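Local coordinates for beta-galactosidase (Trichoderma reesei, PDB 3OG2), which probably hydrolyses terminal non-reducing beta-D-galactose residues of beta-D-galactosides, as a glycoside hydrolase of family 35, at residues Y359-L364 and S554-W559; F62-A67 and G587-S592; V484-A489 and V550-A555. One frame throughout, in Å; residues are numbered along the deposited sequence.

Interaction 1. Residues Y359-L364 and S554-W559; sequences YSELKL and SAYNYW. With NAG (2-acetamido-2-deoxy-beta-D-glucopyranose), chain B.
Ala555 of helix 552-555 sets its CB 3.8 Å from Leu364 CD2, on helix 357-370. Tyr556 follows with its ring against that helix: Ser360 CB sits over one face, displaced toward the rim and 3.4 Å from Tyr556 CD1, while the Leu364 side chain crosses the tyrosine at about a right angle, its CD1 near Tyr556 CE1. The Tyr556 hydroxyl is held by Glu357, and a water joins it to OE1 of Glu361, whose OE2 is bonded to Gln365. Between Ala555 and Tyr558 the chain makes a type I turn, which brings the carbonyls of Tyr556 and Tyr558 round to one amine. Lys363 NZ donates to Tyr556 O at 2.7 Å and to Tyr558 O at 2.8 Å, standing 41° out of the carbonyl plane at the former. A bend at chi3 (58°) in the lysine chain directs CE toward these carbonyls. Trp559 offers a face to the same nitrogen, its six-membered ring centroid 3.1 Å from NZ in a cation-pi contact, and Tyr359 OH, hydrogen-bonded to Lys64 O, lies at the indole edge. The buried ammonium is thus gripped by two carbonyl oxygens and a pi cloud, which would probably keep it charged without a carboxylate among these partners.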
loop_
_atom_site.group_PDB
_atom_site.type_symbol
_atom_site.label_atom_id
_atom_site.label_comp_id
_atom_site.label_asym_id
_atom_site.label_seq_id
_atom_site.Cartn_x
_atom_site.Cartn_y
_atom_site.Cartn_z
ATOM N N TYR A 359 9.312 -6.081 -7.953
ATOM C CA TYR A 359 9.764 -6.547 -6.620
ATOM C C TYR A 359 11.237 -6.913 -6.691
ATOM O O TYR A 359 12.055 -6.523 -5.840
ATOM C CB TYR A 359 8.871 -7.729 -6.144
ATOM C CG TYR A 359 9.355 -8.252 -4.803
ATOM C CD1 TYR A 359 10.341 -9.255 -4.716
ATOM C CD2 TYR A 359 8.815 -7.730 -3.604
ATOM C CE1 TYR A 359 10.809 -9.731 -3.510
ATOM C CE2 TYR A 359 9.278 -8.200 -2.390
ATOM C CZ TYR A 359 10.264 -9.203 -2.350
ATOM O OH TYR A 359 10.753 -9.708 -1.172
ATOM N N SER A 360 11.572 -7.788 -7.672
ATOM C CA SER A 360 12.953 -8.297 -7.700
ATOM C C SER A 360 13.933 -7.188 -8.015
ATOM O O SER A 360 15.046 -7.184 -7.465
ATOM C CB SER A 360 13.050 -9.419 -8.734
ATOM O OG SER A 360 12.118 -10.468 -8.404
ATOM N N GLU A 361 13.524 -6.231 -8.878
ATOM C CA GLU A 361 14.431 -5.091 -9.150
ATOM C C GLU A 361 14.622 -4.243 -7.896
ATOM O O GLU A 361 15.728 -3.781 -7.623
ATOM C CB GLU A 361 13.837 -4.263 -10.267
ATOM C CG GLU A 361 14.516 -2.894 -10.380
ATOM C CD GLU A 361 16.004 -2.883 -10.660
ATOM O OE1 GLU A 361 16.430 -3.760 -11.472
ATOM O OE2 GLU A 361 16.793 -2.014 -10.142
ATOM N N LEU A 362 13.547 -4.053 -7.107
ATOM C CA LEU A 362 13.685 -3.247 -5.881
ATOM C C LEU A 362 14.612 -3.929 -4.899
ATOM O O LEU A 362 15.391 -3.235 -4.216
ATOM C CB LEU A 362 12.294 -3.018 -5.314
ATOM C CG LEU A 362 12.177 -2.091 -4.129
ATOM C CD1 LEU A 362 12.850 -0.739 -4.372
ATOM C CD2 LEU A 362 10.682 -1.877 -3.839
ATOM N N LYS A 363 14.571 -5.273 -4.835
ATOM C CA LYS A 363 15.503 -5.997 -3.957
ATOM C C LYS A 363 16.941 -5.754 -4.368
ATOM O O LYS A 363 17.818 -5.651 -3.523
ATOM C CB LYS A 363 15.184 -7.502 -4.086
ATOM C CG LYS A 363 16.126 -8.375 -3.276
ATOM C CD LYS A 363 15.693 -9.870 -3.233
ATOM C CE LYS A 363 15.616 -10.409 -4.682
ATOM N NZ LYS A 363 15.336 -11.880 -4.649
ATOM N N LEU A 364 17.252 -5.660 -5.682
ATOM C CA LEU A 364 18.649 -5.409 -6.049
ATOM C C LEU A 364 19.122 -4.083 -5.457
ATOM O O LEU A 364 20.269 -3.949 -5.003
ATOM C CB LEU A 364 18.790 -5.345 -7.561
ATOM C CG LEU A 364 18.281 -6.533 -8.355
ATOM C CD1 LEU A 364 18.589 -6.329 -9.844
ATOM C CD2 LEU A 364 18.907 -7.826 -7.864
ATOM N N SER A 554 19.352 -13.473 -13.259
ATOM C CA SER A 554 19.797 -14.418 -12.216
ATOM C C SER A 554 19.857 -13.722 -10.865
ATOM O O SER A 554 19.461 -14.322 -9.842
ATOM C CB SER A 554 21.186 -14.927 -12.575
ATOM O OG SER A 554 21.090 -15.721 -13.723
ATOM N N ALA A 555 20.352 -12.475 -10.817
ATOM C CA ALA A 555 20.437 -11.764 -9.534
ATOM C C ALA A 555 19.080 -11.601 -8.860
ATOM O O ALA A 555 18.938 -11.589 -7.649
ATOM C CB ALA A 555 21.013 -10.358 -9.756
ATOM N N TYR A 556 18.016 -11.518 -9.659
ATOM C CA TYR A 556 16.661 -11.424 -9.114
ATOM C C TYR A 556 16.357 -12.591 -8.177
ATOM O O TYR A 556 15.491 -12.454 -7.315
ATOM C CB TYR A 556 15.674 -11.547 -10.263
ATOM C CG TYR A 556 15.420 -10.302 -11.086
ATOM C CD1 TYR A 556 15.826 -9.024 -10.733
ATOM C CD2 TYR A 556 14.680 -10.475 -12.281
ATOM C CE1 TYR A 556 15.525 -7.926 -11.562
ATOM C CE2 TYR A 556 14.352 -9.382 -13.084
ATOM C CZ TYR A 556 14.785 -8.110 -12.721
ATOM O OH TYR A 556 14.459 -7.033 -13.509
ATOM N N ASN A 557 17.031 -13.727 -8.346
ATOM C CA ASN A 557 16.739 -14.886 -7.498
ATOM C C ASN A 557 17.683 -15.061 -6.328
ATOM O O ASN A 557 17.630 -16.090 -5.658
ATOM C CB ASN A 557 16.801 -16.179 -8.379
ATOM C CG ASN A 557 15.744 -16.096 -9.477
ATOM O OD1 ASN A 557 14.539 -15.925 -9.308
ATOM N ND2 ASN A 557 16.274 -16.256 -10.686
ATOM N N TYR A 558 18.524 -14.082 -6.048
ATOM C CA TYR A 558 19.397 -14.134 -4.872
ATOM C C TYR A 558 18.762 -13.384 -3.688
ATOM O O TYR A 558 17.949 -12.454 -3.882
ATOM C CB TYR A 558 20.763 -13.442 -5.178
ATOM C CG TYR A 558 21.734 -14.284 -5.972
ATOM C CD1 TYR A 558 21.444 -14.676 -7.304
ATOM C CD2 TYR A 558 22.965 -14.684 -5.469
ATOM C CE1 TYR A 558 22.365 -15.439 -8.027
ATOM C CE2 TYR A 558 23.893 -15.455 -6.186
ATOM C CZ TYR A 558 23.559 -15.814 -7.471
ATOM O OH TYR A 558 24.463 -16.596 -8.203
ATOM N N TRP A 559 19.173 -13.789 -2.485
ATOM C CA TRP A 559 18.573 -13.301 -1.262
ATOM C C TRP A 559 19.672 -13.130 -0.247
ATOM O O TRP A 559 20.671 -13.867 -0.278
ATOM C CB TRP A 559 17.543 -14.333 -0.724
ATOM C CG TRP A 559 16.470 -14.645 -1.714
ATOM C CD1 TRP A 559 16.502 -15.676 -2.616
ATOM C CD2 TRP A 559 15.241 -13.964 -1.935
ATOM N NE1 TRP A 559 15.344 -15.681 -3.386
ATOM C CE2 TRP A 559 14.563 -14.621 -2.986
ATOM C CE3 TRP A 559 14.646 -12.823 -1.340
ATOM C CZ2 TRP A 559 13.313 -14.222 -3.473
ATOM C CZ3 TRP A 559 13.406 -12.445 -1.841
ATOM C CH2 TRP A 559 12.748 -13.109 -2.868
HETATM C C1 NAG B . 8.328 -13.393 -12.517
HETATM C C2 NAG B . 9.595 -12.912 -13.210
HETATM C C3 NAG B . 9.372 -11.582 -13.898
HETATM C C4 NAG B . 8.167 -11.691 -14.848
HETATM C C5 NAG B . 6.948 -12.194 -14.047
HETATM C C6 NAG B . 5.732 -12.461 -14.919
HETATM C C7 NAG B . 11.573 -13.668 -11.955
HETATM C C8 NAG B . 12.399 -13.476 -10.716
HETATM N N2 NAG B . 10.643 -12.747 -12.182
HETATM O O3 NAG B . 10.520 -11.172 -14.576
HETATM O O4 NAG B . 7.886 -10.373 -15.328
HETATM O O5 NAG B . 7.304 -13.473 -13.490
HETATM O O6 NAG B . 6.055 -13.305 -16.010
HETATM O O7 NAG B . 11.662 -14.700 -12.636
HETATM O O HOH W 1 12.596 -12.214 -6.399
HETATM O O HOH W 2 15.233 -4.277 -13.786
#

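Interaction 2. Residues F62-A67 and G587-S592; sequences FHKIKA and GYLIRS. With NAG (2-acetamido-2-deoxy-beta-D-glucopyranose), chain C.
This is a buried helix-on-strand contact between domains: helix 58-66 of the TIM-barrel domain crosses strand 589-596, an outermost strand of a mixed sheet in the beta region that follows, the short segment axes 8.0 Å apart and at 106°. Its polar link is Arg591 NH1 to His63 ND1, 3.0 Å and nearly straight at 161°, in both the imidazole and guanidinium planes. The planes are 65° apart, and the side chains cross at about a right angle; Arg591 CB rides over one imidazole face, 3.9 Å from the ring centroid. Leu589 CD2 meets Lys64 CG at 3.7 Å and covers a guanidinium face, while its CD1 touches Ala67 CB. Arg591 NE pairs with Asp605 and NH2 with Asp60, which also bridges to Lys64 NZ, 4.3 Å from Arg591 NH2, and probably eases that repulsion; NZ donates to Arg352 O as well. An alanine at Arg591 would probably leave His63 ND1 without this donor and both aspartates short of a positive partner. One water bridges His63 O and Arg591 O. Strand 599-605 pairs with strand 589-596, with classic bulges where Tyr588 and Leu589 face Asp605 and Arg591 and Ser592 face Gln603, and Trp559 packs against Ala67 and Leu589.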
loop_
_atom_site.group_PDB
_atom_site.type_symbol
_atom_site.label_atom_id
_atom_site.label_comp_id
_atom_site.label_asym_id
_atom_site.label_seq_id
_atom_site.Cartn_x
_atom_site.Cartn_y
_atom_site.Cartn_z
ATOM N N PHE A 62 5.965 -8.141 6.376
ATOM C CA PHE A 62 7.276 -7.665 6.838
ATOM C C PHE A 62 8.396 -8.560 6.351
ATOM O O PHE A 62 9.472 -8.051 6.017
ATOM C CB PHE A 62 7.328 -7.573 8.362
ATOM C CG PHE A 62 6.670 -6.376 9.005
ATOM C CD1 PHE A 62 5.573 -6.537 9.833
ATOM C CD2 PHE A 62 7.121 -5.095 8.819
ATOM C CE1 PHE A 62 4.974 -5.433 10.444
ATOM C CE2 PHE A 62 6.542 -3.988 9.419
ATOM C CZ PHE A 62 5.463 -4.147 10.257
ATOM N N HIS A 63 8.210 -9.873 6.290
ATOM C CA HIS A 63 9.247 -10.725 5.752
ATOM C C HIS A 63 9.569 -10.367 4.295
ATOM O O HIS A 63 10.694 -10.398 3.845
ATOM C CB HIS A 63 8.749 -12.186 5.712
ATOM C CG HIS A 63 8.813 -12.951 6.962
ATOM N ND1 HIS A 63 8.073 -14.088 7.195
ATOM C CD2 HIS A 63 9.639 -12.751 8.017
ATOM C CE1 HIS A 63 8.404 -14.565 8.382
ATOM N NE2 HIS A 63 9.354 -13.761 8.912
ATOM N N LYS A 64 8.496 -10.058 3.537
ATOM C CA LYS A 64 8.652 -9.747 2.106
ATOM C C LYS A 64 9.343 -8.389 1.960
ATOM O O LYS A 64 10.137 -8.208 1.017
ATOM C CB LYS A 64 7.275 -9.782 1.451
ATOM C CG LYS A 64 6.791 -11.218 1.299
ATOM C CD LYS A 64 5.306 -11.367 1.002
ATOM C CE LYS A 64 5.047 -12.872 0.787
ATOM N NZ LYS A 64 3.627 -13.179 0.671
ATOM N N ILE A 65 9.095 -7.442 2.851
ATOM C CA ILE A 65 9.794 -6.140 2.761
ATOM C C ILE A 65 11.221 -6.257 3.261
ATOM O O ILE A 65 12.144 -5.728 2.636
ATOM C CB ILE A 65 8.975 -5.118 3.551
ATOM C CG1 ILE A 65 7.660 -4.892 2.776
ATOM C CG2 ILE A 65 9.775 -3.832 3.765
ATOM C CD1 ILE A 65 6.699 -3.946 3.449
ATOM N N LYS A 66 11.450 -6.971 4.352
ATOM C CA LYS A 66 12.824 -7.172 4.846
ATOM C C LYS A 66 13.684 -7.837 3.770
ATOM O O LYS A 66 14.856 -7.521 3.613
ATOM C CB LYS A 66 12.765 -8.024 6.115
ATOM C CG LYS A 66 14.097 -8.295 6.749
ATOM C CD LYS A 66 14.631 -7.119 7.550
ATOM C CE LYS A 66 15.897 -7.594 8.307
ATOM N NZ LYS A 66 16.413 -6.437 9.085
ATOM N N ALA A 67 13.092 -8.782 3.024
ATOM C CA ALA A 67 13.893 -9.468 2.023
ATOM C C ALA A 67 14.302 -8.549 0.883
ATOM O O ALA A 67 15.249 -8.880 0.132
ATOM C CB ALA A 67 13.083 -10.668 1.498
ATOM N N GLY A 587 14.821 -19.567 -4.980
ATOM C CA GLY A 587 13.627 -19.448 -4.144
ATOM C C GLY A 587 12.782 -18.259 -4.553
ATOM O O GLY A 587 13.275 -17.217 -4.983
ATOM N N TYR A 588 11.461 -18.405 -4.359
ATOM C CA TYR A 588 10.528 -17.308 -4.570
ATOM C C TYR A 588 10.598 -16.272 -3.456
ATOM O O TYR A 588 10.353 -15.079 -3.678
ATOM C CB TYR A 588 9.155 -17.910 -4.653
ATOM C CG TYR A 588 7.951 -17.003 -4.611
ATOM C CD1 TYR A 588 7.469 -16.288 -5.710
ATOM C CD2 TYR A 588 7.256 -16.914 -3.401
ATOM C CE1 TYR A 588 6.353 -15.483 -5.640
ATOM C CE2 TYR A 588 6.110 -16.129 -3.307
ATOM C CZ TYR A 588 5.688 -15.413 -4.431
ATOM O OH TYR A 588 4.550 -14.648 -4.337
ATOM N N LEU A 589 10.955 -16.731 -2.251
ATOM C CA LEU A 589 11.147 -15.862 -1.118
ATOM C C LEU A 589 12.059 -16.579 -0.113
ATOM O O LEU A 589 11.797 -17.753 0.187
ATOM C CB LEU A 589 9.817 -15.540 -0.411
ATOM C CG LEU A 589 9.894 -14.680 0.853
ATOM C CD1 LEU A 589 10.502 -13.287 0.566
ATOM C CD2 LEU A 589 8.490 -14.497 1.430
ATOM N N ILE A 590 13.068 -15.894 0.410
ATOM C CA ILE A 590 13.734 -16.362 1.628
ATOM C C ILE A 590 13.324 -15.441 2.749
ATOM O O ILE A 590 13.552 -14.240 2.674
ATOM C CB ILE A 590 15.260 -16.388 1.464
ATOM C CG1 ILE A 590 15.646 -17.290 0.296
ATOM C CG2 ILE A 590 15.905 -16.753 2.784
ATOM C CD1 ILE A 590 15.346 -18.776 0.490
ATOM N N ARG A 591 12.626 -16.014 3.725
ATOM C CA ARG A 591 12.084 -15.230 4.815
ATOM C C ARG A 591 13.107 -15.012 5.905
ATOM O O ARG A 591 13.162 -13.900 6.454
ATOM C CB ARG A 591 10.861 -15.942 5.445
ATOM C CG ARG A 591 9.685 -16.012 4.468
ATOM C CD ARG A 591 8.551 -16.881 5.136
ATOM N NE ARG A 591 7.453 -16.916 4.171
ATOM C CZ ARG A 591 6.547 -15.968 4.042
ATOM N NH1 ARG A 591 6.495 -14.902 4.835
ATOM N NH2 ARG A 591 5.638 -16.114 3.082
ATOM N N SER A 592 13.869 -16.024 6.273
ATOM C CA SER A 592 14.768 -15.887 7.435
ATOM C C SER A 592 15.725 -17.060 7.425
ATOM O O SER A 592 15.478 -18.093 6.797
ATOM C CB SER A 592 13.965 -15.940 8.739
ATOM O OG SER A 592 13.296 -17.189 8.911
HETATM C C1 NAG C . 7.026 -17.515 -9.513
HETATM C C2 NAG C . 6.066 -17.030 -10.639
HETATM C C3 NAG C . 6.859 -16.326 -11.735
HETATM C C4 NAG C . 7.646 -15.139 -11.078
HETATM C C5 NAG C . 8.488 -15.690 -9.901
HETATM C C6 NAG C . 9.113 -14.537 -9.116
HETATM C C7 NAG C . 4.251 -18.655 -10.863
HETATM C C8 NAG C . 3.766 -19.868 -11.594
HETATM N N2 NAG C . 5.451 -18.196 -11.234
HETATM O O3 NAG C . 5.902 -15.761 -12.646
HETATM O O4 NAG C . 8.578 -14.674 -12.050
HETATM O O5 NAG C . 7.590 -16.310 -8.981
HETATM O O6 NAG C . 10.064 -15.101 -8.219
HETATM O O7 NAG C . 3.656 -18.160 -9.888
HETATM O O HOH W 3 12.881 -11.374 5.321
HETATM O O HOH W 4 3.287 -14.882 -1.965
#

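Interaction 3. Residues V484-A489 and V550-A555; sequences VLYGGA and VDRNSA. With MAN (alpha-D-mannopyranose), chain D.
Two neighbouring parallel strands of a mixed five-stranded sheet, 481-487 and 545-551, meet here, and the second passes directly into the short helix 552-555 with Asp551 as its N-cap. Tyr486 is bridged to Val550 and Gly487 to Asp551. Val550 N donates to Leu485 O at 2.9 Å, and Val550 O takes the N-H of Gly487 at 3.1 Å, both bonds in the plane of the accepting carbonyl. Beyond them Arg552 N reaches Gly487 O only weakly, its N-H bent to 129°, as the strand gives way to the helix. On the face carrying Tyr486 and Val550, Tyr486 CB packs 3.8 Å from Val550 CG2 and also meets Ala555 CB. Its CG stands between the backbone N and the carbonyl carbon (chi1 67°), which puts CG 4.1 Å from Ala555 CB; CD2 then lies near Arg552 CA. Leu364 of helix 357-370 touches this group from the barrel domain. The Arg552 chain bends at chi3, and its guanidinium lies with one face toward Gly488 N: NH1 is 3.5 Å from Gly488 CA, where a side chain would collide with it. Its NH2 forms a salt bridge with Asp449. Asn553 turns to the glycan, ND2 donating to mannose O2 at 2.9 Å. At the cap, Asp551 OD1 accepts both Ser554 N, from above the carboxylate plane, and Ser554 OG at 2.7 Å.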
loop_
_atom_site.group_PDB
_atom_site.type_symbol
_atom_site.label_atom_id
_atom_site.label_comp_id
_atom_site.label_asym_id
_atom_site.label_seq_id
_atom_site.Cartn_x
_atom_site.Cartn_y
_atom_site.Cartn_z
ATOM N N VAL A 484 28.986 -10.211 -5.101
ATOM C CA VAL A 484 28.069 -10.589 -6.181
ATOM C C VAL A 484 27.838 -9.348 -7.022
ATOM O O VAL A 484 27.343 -8.323 -6.492
ATOM C CB VAL A 484 26.732 -11.120 -5.642
ATOM C CG1 VAL A 484 25.835 -11.537 -6.821
ATOM C CG2 VAL A 484 26.987 -12.276 -4.668
ATOM N N LEU A 485 28.201 -9.448 -8.295
ATOM C CA LEU A 485 28.088 -8.354 -9.260
ATOM C C LEU A 485 27.116 -8.770 -10.377
ATOM O O LEU A 485 27.051 -9.991 -10.699
ATOM C CB LEU A 485 29.443 -8.097 -9.957
ATOM C CG LEU A 485 30.581 -7.669 -9.030
ATOM C CD1 LEU A 485 31.861 -7.478 -9.835
ATOM C CD2 LEU A 485 30.201 -6.370 -8.321
ATOM N N TYR A 486 26.408 -7.812 -10.947
ATOM C CA TYR A 486 25.521 -8.195 -12.037
ATOM C C TYR A 486 25.467 -7.133 -13.123
ATOM O O TYR A 486 25.711 -5.939 -12.926
ATOM C CB TYR A 486 24.074 -8.522 -11.553
ATOM C CG TYR A 486 23.351 -7.275 -11.023
ATOM C CD1 TYR A 486 23.545 -6.876 -9.702
ATOM C CD2 TYR A 486 22.516 -6.502 -11.816
ATOM C CE1 TYR A 486 22.898 -5.743 -9.209
ATOM C CE2 TYR A 486 21.881 -5.372 -11.349
ATOM C CZ TYR A 486 22.082 -4.995 -10.018
ATOM O OH TYR A 486 21.442 -3.851 -9.538
ATOM N N GLY A 487 25.115 -7.620 -14.337
ATOM C CA GLY A 487 24.794 -6.738 -15.470
ATOM C C GLY A 487 23.567 -7.268 -16.186
ATOM O O GLY A 487 23.236 -8.449 -16.083
ATOM N N GLY A 488 22.913 -6.431 -16.961
ATOM C CA GLY A 488 21.883 -6.906 -17.889
ATOM C C GLY A 488 22.534 -7.824 -18.900
ATOM O O GLY A 488 23.715 -7.713 -19.250
ATOM N N ALA A 489 21.745 -8.753 -19.393
ATOM C CA ALA A 489 22.287 -9.699 -20.389
ATOM C C ALA A 489 22.927 -9.004 -21.588
ATOM O O ALA A 489 22.429 -7.996 -22.097
ATOM C CB ALA A 489 21.172 -10.610 -20.869
ATOM N N VAL A 550 26.941 -12.385 -12.387
ATOM C CA VAL A 550 25.707 -12.923 -12.917
ATOM C C VAL A 550 24.976 -11.894 -13.784
ATOM O O VAL A 550 25.305 -10.704 -13.764
ATOM C CB VAL A 550 24.769 -13.383 -11.774
ATOM C CG1 VAL A 550 25.433 -14.517 -10.991
ATOM C CG2 VAL A 550 24.383 -12.232 -10.849
ATOM N N ASP A 551 23.961 -12.372 -14.530
ATOM C CA ASP A 551 23.120 -11.373 -15.194
ATOM C C ASP A 551 22.022 -10.954 -14.235
ATOM O O ASP A 551 21.725 -11.535 -13.170
ATOM C CB ASP A 551 22.599 -11.890 -16.516
ATOM C CG ASP A 551 21.582 -12.998 -16.401
ATOM O OD1 ASP A 551 21.482 -13.654 -15.337
ATOM O OD2 ASP A 551 20.930 -13.238 -17.444
ATOM N N ARG A 552 21.336 -9.864 -14.618
ATOM C CA ARG A 552 20.287 -9.293 -13.764
ATOM C C ARG A 552 19.209 -10.293 -13.446
ATOM O O ARG A 552 18.745 -10.388 -12.315
ATOM C CB ARG A 552 19.632 -8.113 -14.519
ATOM C CG ARG A 552 18.569 -7.468 -13.661
ATOM C CD ARG A 552 17.713 -6.502 -14.511
ATOM N NE ARG A 552 18.461 -5.312 -14.922
ATOM C CZ ARG A 552 18.900 -4.927 -16.097
ATOM N NH1 ARG A 552 18.707 -5.621 -17.248
ATOM N NH2 ARG A 552 19.557 -3.781 -16.135
ATOM N N ASN A 553 18.757 -11.049 -14.457
ATOM C CA ASN A 553 17.653 -11.964 -14.203
ATOM C C ASN A 553 18.084 -13.090 -13.270
ATOM O O ASN A 553 17.211 -13.567 -12.543
ATOM C CB ASN A 553 17.104 -12.510 -15.525
ATOM C CG ASN A 553 16.382 -11.405 -16.255
ATOM O OD1 ASN A 553 16.986 -10.571 -16.933
ATOM N ND2 ASN A 553 15.055 -11.394 -16.165
ATOM N N SER A 554 19.352 -13.473 -13.259
ATOM C CA SER A 554 19.797 -14.418 -12.216
ATOM C C SER A 554 19.857 -13.722 -10.865
ATOM O O SER A 554 19.461 -14.322 -9.842
ATOM C CB SER A 554 21.186 -14.927 -12.575
ATOM O OG SER A 554 21.090 -15.721 -13.723
ATOM N N ALA A 555 20.352 -12.475 -10.817
ATOM C CA ALA A 555 20.437 -11.764 -9.534
ATOM C C ALA A 555 19.080 -11.601 -8.860
ATOM O O ALA A 555 18.938 -11.589 -7.649
ATOM C CB ALA A 555 21.013 -10.358 -9.756
HETATM C C1 MAN D . 11.808 -10.440 -18.350
HETATM C C2 MAN D . 12.652 -9.176 -18.416
HETATM C C3 MAN D . 13.418 -9.191 -19.761
HETATM C C4 MAN D . 14.277 -10.478 -19.846
HETATM C C5 MAN D . 13.333 -11.699 -19.746
HETATM C C6 MAN D . 14.162 -12.988 -19.703
HETATM O O2 MAN D . 13.563 -9.189 -17.327
HETATM O O3 MAN D . 14.323 -8.049 -19.727
HETATM O O4 MAN D . 14.918 -10.498 -21.104
HETATM O O5 MAN D . 12.622 -11.602 -18.507
HETATM O O6 MAN D . 13.279 -14.119 -19.769
HETATM O O HOH W 5 19.683 -10.543 -17.363
#

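Interactions 1 and 2 join the TIM-barrel domain to the beta regions that follow; interaction 3 pairs two strands within domain 2, beside interaction 1. Interactions 1 and 3 have centres about 9 Å apart and share Ser554 and Ala555, with Leu364 packing on Tyr486 and Arg552. Interaction 2 lies about 11 Å from interaction 1, centre to centre, and touches it through Tyr359 OH to Lys64 O and Trp559 NE1 to Gly587 O; strands 558-559 and 589-596 are the two outermost strands of one sheet. Interactions 2 and 3 do not touch. Because interaction 1 touches both, it links them, and barrel helices pack against both beta regions. Chain order is 62-67, 359-364, 484-489, 550-559, 587-592.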